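Local coordinates for protein transcriptional regulator, LacI family (Lactobacillus brevis, PDB 3JY6) that probably regulates transcription by binding cis-regulatory DNA, with the part studied here being its periplasmic-binding-protein-like domain, at residues A[11-17]-A[41-47]; A[18-22]-A[217-221]; A[91-95]-A[137-142]; A[47-52]-A[69-73]. All coordinates share one frame; numbering follows the deposited sequence.

Contact 1: A[11-17]-A[41-47]; sequences AVIVANI and VLFDANA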
loop_
_atom_site.group_PDB
_atom_site.type_symbol
_atom_site.label_atom_id
_atom_site.label_comp_id
_atom_site.label_asym_id
_atom_site.label_seq_id
_atom_site.Cartn_x
_atom_site.Cartn_y
_atom_site.Cartn_z
ATOM N N ALA A 11 -17.116 7.117 -7.194
ATOM C CA ALA A 11 -15.715 7.210 -7.574
ATOM C C ALA A 11 -14.888 7.759 -6.427
ATOM O O ALA A 11 -15.265 8.725 -5.773
ATOM C CB ALA A 11 -15.542 8.112 -8.811
ATOM N N VAL A 12 -13.746 7.136 -6.177
ATOM C CA VAL A 12 -12.868 7.613 -5.127
ATOM C C VAL A 12 -11.518 7.871 -5.792
ATOM O O VAL A 12 -10.896 6.949 -6.304
ATOM C CB VAL A 12 -12.726 6.568 -4.014
ATOM C CG1 VAL A 12 -11.911 7.148 -2.870
ATOM C CG2 VAL A 12 -14.124 6.124 -3.521
ATOM N N ILE A 13 -11.080 9.123 -5.820
ATOM C CA ILE A 13 -9.787 9.419 -6.440
ATOM C C ILE A 13 -8.763 9.739 -5.360
ATOM O O ILE A 13 -8.913 10.720 -4.638
ATOM C CB ILE A 13 -9.860 10.637 -7.411
ATOM C CG1 ILE A 13 -10.816 10.354 -8.568
ATOM C CG2 ILE A 13 -8.491 10.907 -8.014
ATOM C CD1 ILE A 13 -10.900 11.525 -9.593
ATOM N N VAL A 14 -7.728 8.910 -5.242
ATOM C CA VAL A 14 -6.694 9.175 -4.241
ATOM C C VAL A 14 -5.450 9.754 -4.908
ATOM O O VAL A 14 -5.230 9.571 -6.105
ATOM C CB VAL A 14 -6.315 7.901 -3.446
ATOM C CG1 VAL A 14 -7.558 7.343 -2.788
ATOM C CG2 VAL A 14 -5.677 6.859 -4.361
ATOM N N ALA A 15 -4.654 10.475 -4.125
ATOM C CA ALA A 15 -3.433 11.090 -4.618
ATOM C C ALA A 15 -2.476 10.059 -5.208
ATOM O O ALA A 15 -1.929 10.251 -6.287
ATOM C CB ALA A 15 -2.753 11.876 -3.470
ATOM N N ASN A 16 -2.287 8.950 -4.508
ATOM C CA ASN A 16 -1.384 7.897 -4.982
ATOM C C ASN A 16 -1.703 6.598 -4.232
ATOM O O ASN A 16 -1.670 6.559 -3.002
ATOM C CB ASN A 16 0.068 8.304 -4.721
ATOM C CG ASN A 16 1.067 7.403 -5.426
ATOM O OD1 ASN A 16 0.798 6.224 -5.676
ATOM N ND2 ASN A 16 2.236 7.951 -5.733
ATOM N N ILE A 17 -2.025 5.536 -4.956
ATOM C CA ILE A 17 -2.342 4.304 -4.262
ATOM C C ILE A 17 -1.164 3.666 -3.525
ATOM O O ILE A 17 -1.366 2.740 -2.747
ATOM C CB ILE A 17 -2.983 3.254 -5.200
ATOM C CG1 ILE A 17 -2.085 2.991 -6.406
ATOM C CG2 ILE A 17 -4.375 3.725 -5.613
ATOM C CD1 ILE A 17 -2.568 1.834 -7.236
ATOM N N VAL A 41 -15.283 2.728 -5.980
ATOM C CA VAL A 41 -14.430 2.411 -7.106
ATOM C C VAL A 41 -13.177 3.261 -6.909
ATOM O O VAL A 41 -13.279 4.480 -6.758
ATOM C CB VAL A 41 -15.111 2.809 -8.427
ATOM C CG1 VAL A 41 -14.159 2.595 -9.571
ATOM C CG2 VAL A 41 -16.406 1.993 -8.632
ATOM N N LEU A 42 -12.004 2.633 -6.933
ATOM C CA LEU A 42 -10.759 3.361 -6.708
ATOM C C LEU A 42 -10.022 3.812 -7.964
ATOM O O LEU A 42 -9.775 3.028 -8.890
ATOM C CB LEU A 42 -9.825 2.530 -5.819
ATOM C CG LEU A 42 -8.525 3.166 -5.290
ATOM C CD1 LEU A 42 -8.801 4.484 -4.564
ATOM C CD2 LEU A 42 -7.875 2.183 -4.307
ATOM N N PHE A 43 -9.677 5.095 -7.979
ATOM C CA PHE A 43 -8.958 5.704 -9.087
ATOM C C PHE A 43 -7.648 6.232 -8.508
ATOM O O PHE A 43 -7.633 6.811 -7.416
ATOM C CB PHE A 43 -9.761 6.878 -9.674
ATOM C CG PHE A 43 -10.979 6.460 -10.460
ATOM C CD1 PHE A 43 -10.897 6.232 -11.830
ATOM C CD2 PHE A 43 -12.202 6.269 -9.821
ATOM C CE1 PHE A 43 -12.019 5.815 -12.558
ATOM C CE2 PHE A 43 -13.325 5.853 -10.536
ATOM C CZ PHE A 43 -13.231 5.624 -11.909
ATOM N N ASP A 44 -6.565 6.053 -9.259
ATOM C CA ASP A 44 -5.232 6.475 -8.841
ATOM C C ASP A 44 -4.747 7.706 -9.629
ATOM O O ASP A 44 -4.479 7.627 -10.821
ATOM C CB ASP A 44 -4.275 5.282 -9.021
ATOM C CG ASP A 44 -2.821 5.628 -8.769
ATOM O OD1 ASP A 44 -2.525 6.433 -7.857
ATOM O OD2 ASP A 44 -1.966 5.059 -9.487
ATOM N N ALA A 45 -4.645 8.845 -8.953
ATOM C CA ALA A 45 -4.179 10.068 -9.605
ATOM C C ALA A 45 -2.683 9.945 -9.930
ATOM O O ALA A 45 -2.147 10.691 -10.758
ATOM C CB ALA A 45 -4.446 11.270 -8.716
ATOM N N ASN A 46 -2.017 8.998 -9.269
ATOM C CA ASN A 46 -0.601 8.729 -9.516
ATOM C C ASN A 46 0.256 9.997 -9.458
ATOM O O ASN A 46 1.191 10.171 -10.230
ATOM C CB ASN A 46 -0.475 8.039 -10.881
ATOM C CG ASN A 46 0.852 7.318 -11.069
ATOM O OD1 ASN A 46 1.528 6.952 -10.101
ATOM N ND2 ASN A 46 1.219 7.086 -12.325
ATOM N N ALA A 47 -0.091 10.883 -8.531
ATOM C CA ALA A 47 0.611 12.146 -8.320
ATOM C C ALA A 47 0.639 13.075 -9.532
ATOM O O ALA A 47 1.426 14.018 -9.567
ATOM C CB ALA A 47 2.031 11.872 -7.844
#
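Strands 11-14 and 41-44 run parallel, Ala11 beside Val41 through Val14 beside Asp44, with their axes 4.7 Å apart at closest approach and 30° between their directions. The ladder climbs from Val12 N to Val41 O, Phe43 N to Val12 O (2.8 Å) and Val14 N to Phe43 O. Ala45 N to Val14 O extends it one step past the strand ends; Ala47 N then turns to Ala15 O, breaking the ladder pattern. On one face Ala11, Ile13 and Phe43 pack together: Ala11 CB lies 3.6 Å from Phe43 CE2, Ile13 CG1 leans on Phe43 CB at 3.8 Å, and Val12 O sits at the ring edge, in its plane. Helix 49-60 covers this side. The two strands and helix 20-34 form a right-handed beta-alpha-beta crossover of a Rossmann-like lobe, and this helix covers the face of Val12, Val14 and Leu42, where Val14 CG1 meets Leu42 CD1 at 3.6 Å, their side chains nearly perpendicular. At the strand ends the contact turns polar. Asp44 has CG anti to its N (chi1 174°), which carries the carboxylate toward the 15-17 turn, where Ile17 N donates to Asp44 OD1 over 3.1 Å from 57° above the carboxylate plane. Asn46 N adds a weak bond to the same oxygen. Ile17 CG1 rests 3.6 Å from Asp44 CG. Asp44 OD2 forms a salt bridge with Lys27 of the second subunit, whose NZ also bonds Asn46 OD1 and Asn16 OD1; the latter accepts from Asp18 N as well.

Contact 2: A[18-22]-A[217-221]; sequences DDYFS and ADTDF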
loop_
_atom_site.group_PDB
_atom_site.type_symbol
_atom_site.label_atom_id
_atom_site.label_comp_id
_atom_site.label_asym_id
_atom_site.label_seq_id
_atom_site.Cartn_x
_atom_site.Cartn_y
_atom_site.Cartn_z
ATOM N N ASP A 18 0.055 4.151 -3.756
ATOM C CA ASP A 18 1.214 3.602 -3.041
ATOM C C ASP A 18 1.162 4.004 -1.576
ATOM O O ASP A 18 1.842 3.410 -0.746
ATOM C CB ASP A 18 2.531 4.114 -3.613
ATOM C CG ASP A 18 2.829 3.552 -4.976
ATOM O OD1 ASP A 18 2.636 2.325 -5.183
ATOM O OD2 ASP A 18 3.275 4.339 -5.841
ATOM N N ASP A 19 0.374 5.031 -1.273
ATOM C CA ASP A 19 0.245 5.505 0.099
ATOM C C ASP A 19 -0.744 4.631 0.856
ATOM O O ASP A 19 -1.897 4.496 0.456
ATOM C CB ASP A 19 -0.249 6.962 0.156
ATOM C CG ASP A 19 0.661 7.929 -0.588
ATOM O OD1 ASP A 19 1.865 7.628 -0.725
ATOM O OD2 ASP A 19 0.178 9.002 -1.023
ATOM N N TYR A 20 -0.285 4.043 1.953
ATOM C CA TYR A 20 -1.137 3.203 2.783
ATOM C C TYR A 20 -2.363 4.023 3.215
ATOM O O TYR A 20 -3.460 3.483 3.362
ATOM C CB TYR A 20 -0.338 2.740 3.999
ATOM C CG TYR A 20 -1.127 2.024 5.070
ATOM C CD1 TYR A 20 -1.424 0.663 4.970
ATOM C CD2 TYR A 20 -1.545 2.702 6.209
ATOM C CE1 TYR A 20 -2.109 0.001 5.982
ATOM C CE2 TYR A 20 -2.231 2.051 7.225
ATOM C CZ TYR A 20 -2.507 0.700 7.106
ATOM O OH TYR A 20 -3.177 0.051 8.124
ATOM N N PHE A 21 -2.164 5.326 3.414
ATOM C CA PHE A 21 -3.242 6.228 3.818
ATOM C C PHE A 21 -4.410 6.164 2.831
ATOM O O PHE A 21 -5.570 6.221 3.223
ATOM C CB PHE A 21 -2.733 7.674 3.878
ATOM C CG PHE A 21 -3.787 8.682 4.260
ATOM C CD1 PHE A 21 -4.052 8.961 5.599
ATOM C CD2 PHE A 21 -4.524 9.350 3.277
ATOM C CE1 PHE A 21 -5.033 9.893 5.963
ATOM C CE2 PHE A 21 -5.509 10.284 3.624
ATOM C CZ PHE A 21 -5.767 10.560 4.976
ATOM N N SER A 22 -4.089 6.057 1.549
ATOM C CA SER A 22 -5.098 6.011 0.506
ATOM C C SER A 22 -5.859 4.701 0.441
ATOM O O SER A 22 -7.087 4.690 0.368
ATOM C CB SER A 22 -4.457 6.279 -0.855
ATOM O OG SER A 22 -4.074 7.631 -0.945
ATOM N N ALA A 217 2.236 8.590 10.427
ATOM C CA ALA A 217 2.353 7.275 9.815
ATOM C C ALA A 217 1.288 6.351 10.389
ATOM O O ALA A 217 1.045 6.360 11.589
ATOM C CB ALA A 217 3.737 6.702 10.096
ATOM N N ASP A 218 0.662 5.547 9.537
ATOM C CA ASP A 218 -0.378 4.639 10.003
ATOM C C ASP A 218 -0.029 3.157 9.862
ATOM O O ASP A 218 -0.661 2.306 10.490
ATOM C CB ASP A 218 -1.696 4.963 9.292
ATOM C CG ASP A 218 -2.232 6.345 9.660
ATOM O OD1 ASP A 218 -2.742 6.508 10.796
ATOM O OD2 ASP A 218 -2.132 7.275 8.825
ATOM N N THR A 219 0.984 2.852 9.057
ATOM C CA THR A 219 1.407 1.479 8.852
ATOM C C THR A 219 1.880 0.831 10.161
ATOM O O THR A 219 2.599 1.449 10.948
ATOM C CB THR A 219 2.541 1.411 7.842
ATOM O OG1 THR A 219 2.052 1.661 6.516
ATOM C CG2 THR A 219 3.135 0.078 7.900
ATOM N N ASP A 220 1.500 -0.424 10.375
ATOM C CA ASP A 220 1.861 -1.136 11.595
ATOM C C ASP A 220 3.303 -1.594 11.669
ATOM O O ASP A 220 3.970 -1.409 12.680
ATOM C CB ASP A 220 1.012 -2.394 11.763
ATOM C CG ASP A 220 -0.442 -2.182 11.435
ATOM O OD1 ASP A 220 -1.114 -1.422 12.160
ATOM O OD2 ASP A 220 -0.920 -2.785 10.448
ATOM N N PHE A 221 3.800 -2.225 10.615
ATOM C CA PHE A 221 5.163 -2.732 10.736
ATOM C C PHE A 221 6.251 -1.773 11.217
ATOM O O PHE A 221 7.259 -2.214 11.766
ATOM C CB PHE A 221 5.587 -3.454 9.455
ATOM C CG PHE A 221 5.432 -2.641 8.227
ATOM C CD1 PHE A 221 6.452 -1.777 7.836
ATOM C CD2 PHE A 221 4.291 -2.769 7.438
ATOM C CE1 PHE A 221 6.356 -1.013 6.673
ATOM C CE2 PHE A 221 4.159 -2.016 6.266
ATOM C CZ PHE A 221 5.209 -1.133 5.871
#
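This contact spans the two lobes of the periplasmic-binding-protein fold: the N-terminal turn of helix 20-34, the crossover helix of the lobe with the six-stranded sheet, meets the loop that follows strand 211-215 of the four-stranded sheet. Tyr20 carries most of it, against Asp218 and Thr219. The Tyr20 ring stands with one face turned to Thr219: OG1 lies 3.5 Å above the ring plane, offset toward the rim, and is nearest to Tyr20 CG. Thr219 CA completes the approach as a CH-pi contact, 4.2 Å from the ring centroid and 19° off the ring normal. Tyr20 reaches the loop because its CG is anti to the backbone N (chi1 171°), which swings the ring out from the first helical turn. Farther along the ring, CE2 touches Asp218 CB at 3.6 Å. The two side chains cross nearly at right angles, although the ring and carboxylate planes are only 27° apart.

Phe21 approaches more loosely, its CD1 4.1 Å from Asp218 OD2. That oxygen stands at the edge of the ring, near its plane, and the two side chains run alongside each other in the same direction. The other carboxylate oxygen, Asp218 OD1, is held weakly by the backbone N of Gln234 and Asn235, while Glu190 OE2 accepts from Thr219 N on the same loop. Glu190 of helix 190-196 flanks Tyr20, and Pro236 and Met239 of helix 236-251 pack against Phe21, so the start of helix 20-34 and the 217-221 loop meet beside these two helices.

Contact 3: A[91-95]-A[137-142]; sequences VDREM and RTRQER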
loop_
_atom_site.group_PDB
_atom_site.type_symbol
_atom_site.label_atom_id
_atom_site.label_comp_id
_atom_site.label_asym_id
_atom_site.label_seq_id
_atom_site.Cartn_x
_atom_site.Cartn_y
_atom_site.Cartn_z
ATOM N N VAL A 91 -11.384 14.893 1.088
ATOM C CA VAL A 91 -10.745 14.337 2.272
ATOM C C VAL A 91 -9.256 14.639 2.359
ATOM O O VAL A 91 -8.544 14.623 1.349
ATOM C CB VAL A 91 -10.913 12.794 2.329
ATOM C CG1 VAL A 91 -10.340 12.248 3.638
ATOM C CG2 VAL A 91 -12.378 12.429 2.189
ATOM N N ASP A 92 -8.810 14.928 3.580
ATOM C CA ASP A 92 -7.404 15.182 3.890
ATOM C C ASP A 92 -6.777 16.344 3.123
ATOM O O ASP A 92 -5.592 16.304 2.813
ATOM C CB ASP A 92 -6.596 13.902 3.620
ATOM C CG ASP A 92 -5.193 13.962 4.195
ATOM O OD1 ASP A 92 -5.063 14.153 5.419
ATOM O OD2 ASP A 92 -4.215 13.820 3.432
ATOM N N ARG A 93 -7.550 17.388 2.847
ATOM C CA ARG A 93 -7.023 18.502 2.072
ATOM C C ARG A 93 -6.774 19.827 2.753
ATOM O O ARG A 93 -5.926 20.589 2.306
ATOM C CB ARG A 93 -7.910 18.742 0.848
ATOM C CG ARG A 93 -7.551 17.873 -0.345
ATOM C CD ARG A 93 -6.239 18.339 -0.941
ATOM N NE ARG A 93 -6.268 19.775 -1.223
ATOM C CZ ARG A 93 -6.879 20.333 -2.266
ATOM N NH1 ARG A 93 -7.520 19.578 -3.154
ATOM N NH2 ARG A 93 -6.858 21.652 -2.414
ATOM N N GLU A 94 -7.499 20.122 3.818
ATOM C CA GLU A 94 -7.318 21.398 4.496
ATOM C C GLU A 94 -7.429 22.526 3.463
ATOM O O GLU A 94 -6.512 23.327 3.293
ATOM C CB GLU A 94 -5.953 21.469 5.182
ATOM C CG GLU A 94 -5.920 22.457 6.350
ATOM C CD GLU A 94 -6.222 21.794 7.683
ATOM O OE1 GLU A 94 -5.301 21.180 8.267
ATOM O OE2 GLU A 94 -7.381 21.875 8.144
ATOM N N MET A 95 -8.562 22.555 2.767
ATOM C CA MET A 95 -8.854 23.569 1.751
ATOM C C MET A 95 -9.716 24.641 2.418
ATOM O O MET A 95 -10.675 24.311 3.113
ATOM C CB MET A 95 -9.651 22.927 0.615
ATOM C CG MET A 95 -9.517 23.603 -0.739
ATOM S SD MET A 95 -10.868 23.149 -1.868
ATOM C CE MET A 95 -11.005 21.392 -1.615
ATOM N N ARG A 137 -1.014 22.644 1.666
ATOM C CA ARG A 137 -1.469 23.346 2.867
ATOM C C ARG A 137 -1.493 22.472 4.120
ATOM O O ARG A 137 -1.416 22.988 5.232
ATOM C CB ARG A 137 -2.865 23.935 2.651
ATOM C CG ARG A 137 -2.937 24.961 1.531
ATOM C CD ARG A 137 -2.181 26.236 1.885
ATOM N NE ARG A 137 -2.238 27.226 0.809
ATOM C CZ ARG A 137 -1.360 27.309 -0.187
ATOM N NH1 ARG A 137 -0.339 26.461 -0.256
ATOM N NH2 ARG A 137 -1.509 28.241 -1.120
ATOM N N THR A 138 -1.619 21.160 3.945
ATOM C CA THR A 138 -1.638 20.261 5.091
ATOM C C THR A 138 -0.224 20.136 5.635
ATOM O O THR A 138 -0.020 20.102 6.848
ATOM C CB THR A 138 -2.149 18.870 4.716
ATOM O OG1 THR A 138 -1.353 18.351 3.648
ATOM C CG2 THR A 138 -3.620 18.932 4.304
ATOM N N ARG A 139 0.754 20.058 4.739
ATOM C CA ARG A 139 2.141 19.973 5.172
ATOM C C ARG A 139 2.427 21.273 5.922
ATOM O O ARG A 139 2.908 21.269 7.059
ATOM C CB ARG A 139 3.089 19.859 3.968
ATOM C CG ARG A 139 2.786 18.698 3.037
ATOM C CD ARG A 139 3.639 18.764 1.776
ATOM N NE ARG A 139 3.208 17.779 0.788
ATOM C CZ ARG A 139 3.636 17.729 -0.471
ATOM N NH1 ARG A 139 4.522 18.611 -0.922
ATOM N NH2 ARG A 139 3.168 16.794 -1.284
ATOM N N GLN A 140 2.115 22.386 5.269
ATOM C CA GLN A 140 2.330 23.698 5.848
ATOM C C GLN A 140 1.730 23.843 7.234
ATOM O O GLN A 140 2.303 24.506 8.092
ATOM C CB GLN A 140 1.763 24.778 4.929
ATOM C CG GLN A 140 2.647 25.063 3.738
ATOM C CD GLN A 140 2.042 26.076 2.800
ATOM O OE1 GLN A 140 1.619 27.154 3.221
ATOM N NE2 GLN A 140 2.003 25.741 1.518
ATOM N N GLU A 141 0.572 23.234 7.451
ATOM C CA GLU A 141 -0.083 23.308 8.749
ATOM C C GLU A 141 0.640 22.478 9.807
ATOM O O GLU A 141 0.753 22.888 10.955
ATOM C CB GLU A 141 -1.533 22.837 8.634
ATOM C CG GLU A 141 -2.512 23.872 8.076
ATOM C CD GLU A 141 -2.710 25.056 9.012
ATOM O OE1 GLU A 141 -2.094 26.117 8.779
ATOM O OE2 GLU A 141 -3.479 24.923 9.995
ATOM N N ARG A 142 1.123 21.305 9.423
ATOM C CA ARG A 142 1.831 20.441 10.363
ATOM C C ARG A 142 3.164 21.082 10.732
ATOM O O ARG A 142 3.651 20.949 11.853
ATOM C CB ARG A 142 2.039 19.056 9.738
ATOM C CG ARG A 142 0.726 18.335 9.414
ATOM C CD ARG A 142 0.958 17.024 8.646
ATOM N NE ARG A 142 -0.310 16.412 8.259
ATOM C CZ ARG A 142 -0.443 15.276 7.575
ATOM N NH1 ARG A 142 0.620 14.583 7.168
ATOM N NH2 ARG A 142 -1.657 14.818 7.309
#
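The guanidinium of Arg142 has Asp92 OD1 at its edge, near its plane, with the carboxylate turned 50° against it; the salt bridge from OD1 to Arg142 NH2 is long, at 4.0 Å. The two side chains cross at about a right angle. This pair bridges the two lobes of the periplasmic-binding-protein fold: Asp92 belongs to the loop that follows strand 88-91 of the six-stranded sheet, and Arg142 to helix 137-147, which is linked in sequence to strand 125-131 of the four-stranded sheet. Each group is held more firmly by other residues, Asp92 OD1 by Gln234 NE2 and Arg142 NE by Asn107 OD1, so the charged pair is one part of a wider polar network.

Van der Waals contact centres on the Thr138 methyl. With CG2 anti to the carbonyl carbon, this group faces the loop and sits against the carbonyl oxygens Asp92 O at 3.6 Å and Arg93 O at 3.5 Å, and against Glu94 CB at 3.6 Å. Thr138 OG1 turns instead to Ser136 OG. Arg137 approaches through CB, 3.8 Å from Glu94 O, and the rest of its chain leads away.

Glu94 and Glu141 cross nearly perpendicularly, and their carboxylate planes are 79° apart. The acidic ends are close enough that like charges would be expected to repel, but Glu94 OE1 accepts from Asn107 ND2, Glu94 OE2 pairs with Lys260, and Glu141 OE2 pairs with Arg144, which probably offsets this. The aliphatic part of Glu141 takes up the remaining approach, its CG 3.9 Å from Glu94 OE1.

Contact 4: A[47-52]-A[69-73]; sequences ADIERE and LQSFS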
loop_
_atom_site.group_PDB
_atom_site.type_symbol
_atom_site.label_atom_id
_atom_site.label_comp_id
_atom_site.label_asym_id
_atom_site.label_seq_id
_atom_site.Cartn_x
_atom_site.Cartn_y
_atom_site.Cartn_z
ATOM N N ALA A 47 -0.091 10.883 -8.531
ATOM C CA ALA A 47 0.611 12.146 -8.320
ATOM C C ALA A 47 0.639 13.075 -9.532
ATOM O O ALA A 47 1.426 14.018 -9.567
ATOM C CB ALA A 47 2.031 11.872 -7.844
ATOM N N ASP A 48 -0.210 12.820 -10.524
ATOM C CA ASP A 48 -0.240 13.671 -11.709
ATOM C C ASP A 48 -1.584 14.405 -11.785
ATOM O O ASP A 48 -2.647 13.789 -11.870
ATOM C CB ASP A 48 0.002 12.837 -12.974
ATOM C CG ASP A 48 0.031 13.683 -14.230
ATOM O OD1 ASP A 48 0.349 14.887 -14.126
ATOM O OD2 ASP A 48 -0.251 13.144 -15.325
ATOM N N ILE A 49 -1.529 15.733 -11.735
ATOM C CA ILE A 49 -2.740 16.540 -11.784
ATOM C C ILE A 49 -3.403 16.447 -13.154
ATOM O O ILE A 49 -4.604 16.657 -13.280
ATOM C CB ILE A 49 -2.446 18.024 -11.427
ATOM C CG1 ILE A 49 -3.745 18.842 -11.459
ATOM C CG2 ILE A 49 -1.431 18.610 -12.396
ATOM C CD1 ILE A 49 -4.775 18.416 -10.437
ATOM N N GLU A 50 -2.617 16.131 -14.181
ATOM C CA GLU A 50 -3.162 15.975 -15.528
ATOM C C GLU A 50 -3.883 14.630 -15.604
ATOM O O GLU A 50 -4.953 14.500 -16.207
ATOM C CB GLU A 50 -2.045 16.014 -16.573
ATOM C CG GLU A 50 -1.603 17.415 -16.950
ATOM C CD GLU A 50 -2.783 18.332 -17.221
ATOM O OE1 GLU A 50 -3.309 18.928 -16.258
ATOM O OE2 GLU A 50 -3.197 18.444 -18.391
ATOM N N ARG A 51 -3.278 13.625 -14.978
ATOM C CA ARG A 51 -3.854 12.293 -14.949
ATOM C C ARG A 51 -5.221 12.408 -14.292
ATOM O O ARG A 51 -6.215 11.860 -14.768
ATOM C CB ARG A 51 -2.950 11.356 -14.146
ATOM C CG ARG A 51 -3.469 9.930 -14.012
ATOM C CD ARG A 51 -3.780 9.288 -15.361
ATOM N NE ARG A 51 -4.263 7.922 -15.197
ATOM C CZ ARG A 51 -4.845 7.204 -16.155
ATOM N NH1 ARG A 51 -5.023 7.722 -17.368
ATOM N NH2 ARG A 51 -5.261 5.967 -15.893
ATOM N N GLU A 52 -5.259 13.149 -13.194
ATOM C CA GLU A 52 -6.489 13.351 -12.457
ATOM C C GLU A 52 -7.615 13.916 -13.339
ATOM O O GLU A 52 -8.766 13.477 -13.244
ATOM C CB GLU A 52 -6.213 14.278 -11.274
ATOM C CG GLU A 52 -7.408 14.567 -10.412
ATOM C CD GLU A 52 -7.016 15.043 -9.016
ATOM O OE1 GLU A 52 -7.916 15.416 -8.244
ATOM O OE2 GLU A 52 -5.808 15.036 -8.687
ATOM N N LEU A 69 -13.070 12.943 -3.061
ATOM C CA LEU A 69 -11.794 13.462 -3.524
ATOM C C LEU A 69 -10.678 13.557 -2.487
ATOM O O LEU A 69 -10.765 14.326 -1.531
ATOM C CB LEU A 69 -12.046 14.838 -4.140
ATOM C CG LEU A 69 -10.994 15.535 -4.991
ATOM C CD1 LEU A 69 -10.780 14.758 -6.289
ATOM C CD2 LEU A 69 -11.473 16.961 -5.297
ATOM N N GLN A 70 -9.625 12.773 -2.679
ATOM C CA GLN A 70 -8.487 12.806 -1.770
ATOM C C GLN A 70 -7.284 13.100 -2.653
ATOM O O GLN A 70 -6.242 12.442 -2.553
ATOM C CB GLN A 70 -8.325 11.450 -1.059
ATOM C CG GLN A 70 -7.364 11.455 0.144
ATOM C CD GLN A 70 -5.976 10.959 -0.198
ATOM O OE1 GLN A 70 -5.801 9.827 -0.656
ATOM N NE2 GLN A 70 -4.972 11.801 0.036
ATOM N N SER A 71 -7.449 14.078 -3.540
ATOM C CA SER A 71 -6.392 14.451 -4.468
ATOM C C SER A 71 -6.137 15.951 -4.629
ATOM O O SER A 71 -6.518 16.749 -3.774
ATOM C CB SER A 71 -6.665 13.805 -5.823
ATOM O OG SER A 71 -8.028 13.438 -5.918
ATOM N N PHE A 72 -5.509 16.314 -5.743
ATOM C CA PHE A 72 -5.101 17.691 -6.034
ATOM C C PHE A 72 -6.072 18.691 -6.671
ATOM O O PHE A 72 -5.893 19.891 -6.510
ATOM C CB PHE A 72 -3.849 17.640 -6.908
ATOM C CG PHE A 72 -2.973 16.445 -6.649
ATOM C CD1 PHE A 72 -2.259 16.331 -5.457
ATOM C CD2 PHE A 72 -2.850 15.434 -7.607
ATOM C CE1 PHE A 72 -1.427 15.223 -5.221
ATOM C CE2 PHE A 72 -2.028 14.328 -7.384
ATOM C CZ PHE A 72 -1.314 14.220 -6.190
ATOM N N SER A 73 -7.073 18.216 -7.403
ATOM C CA SER A 73 -8.027 19.101 -8.079
ATOM C C SER A 73 -8.718 20.146 -7.215
ATOM O O SER A 73 -9.309 19.812 -6.178
ATOM C CB SER A 73 -9.107 18.273 -8.776
ATOM O OG SER A 73 -8.587 17.564 -9.877
#
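Glu52 supplies the hydrogen bonds of the contact, its carboxylate gripped by the turn that follows strand 66-70. OE1 accepts from both Ser73 N at 3.0 Å and Ser73 OG at 2.8 Å, two donors arriving from the same face of the carboxylate, 53° and 64° out of its plane. OE2 takes Phe72 N at 3.2 Å through its syn lone pair. The chain is extended beyond CG, with CG anti to the backbone N (chi1 -180°), and so spans from the helix to the turn. These three bonds hold the buried acid.

Van der Waals contacts centre on Phe72. Ala47 CA lies at its ring edge, 3.5 Å from CZ, and Ile49 CD1 packs on Phe72 CB at 3.7 Å, the two side chains meeting obliquely.

Capping at the helix start is by Asp48, whose carboxylate receives weak bonds from Glu50 N and Arg51 N. Helix 49-60 is the beta-alpha-beta connection from strand 39-44 to strand 66-70, across strand 9-14. The contact joins its first turn to the turn after strand 66-70, with Ser71 OG bonded to Ile13 O of neighbouring strand 9-14 and Val78 of helix 75-82 against Leu69 and Ser73.

Along the chain contact 1 closes before contact 4, and contact 4 before contact 3; contact 2 interleaves with contact 1 and encloses the other two. Contacts 1 and 4 share Ala47 and reach the same six-stranded parallel sheet, their centres about 8 Å apart. Contact 2 lies about 15 Å from contact 1 and 17 Å from contact 3, centre to centre, and touches both, through Ser22 and through Phe21 against Asp92. Contact 3 meets contact 4 through Arg93 and Ser71. Contacts 1 and 4 therefore lie in one lobe, whereas contacts 2 and 3 join it to segments linked with the four-stranded sheet. Contacts 1 and 2 both also touch the second subunit.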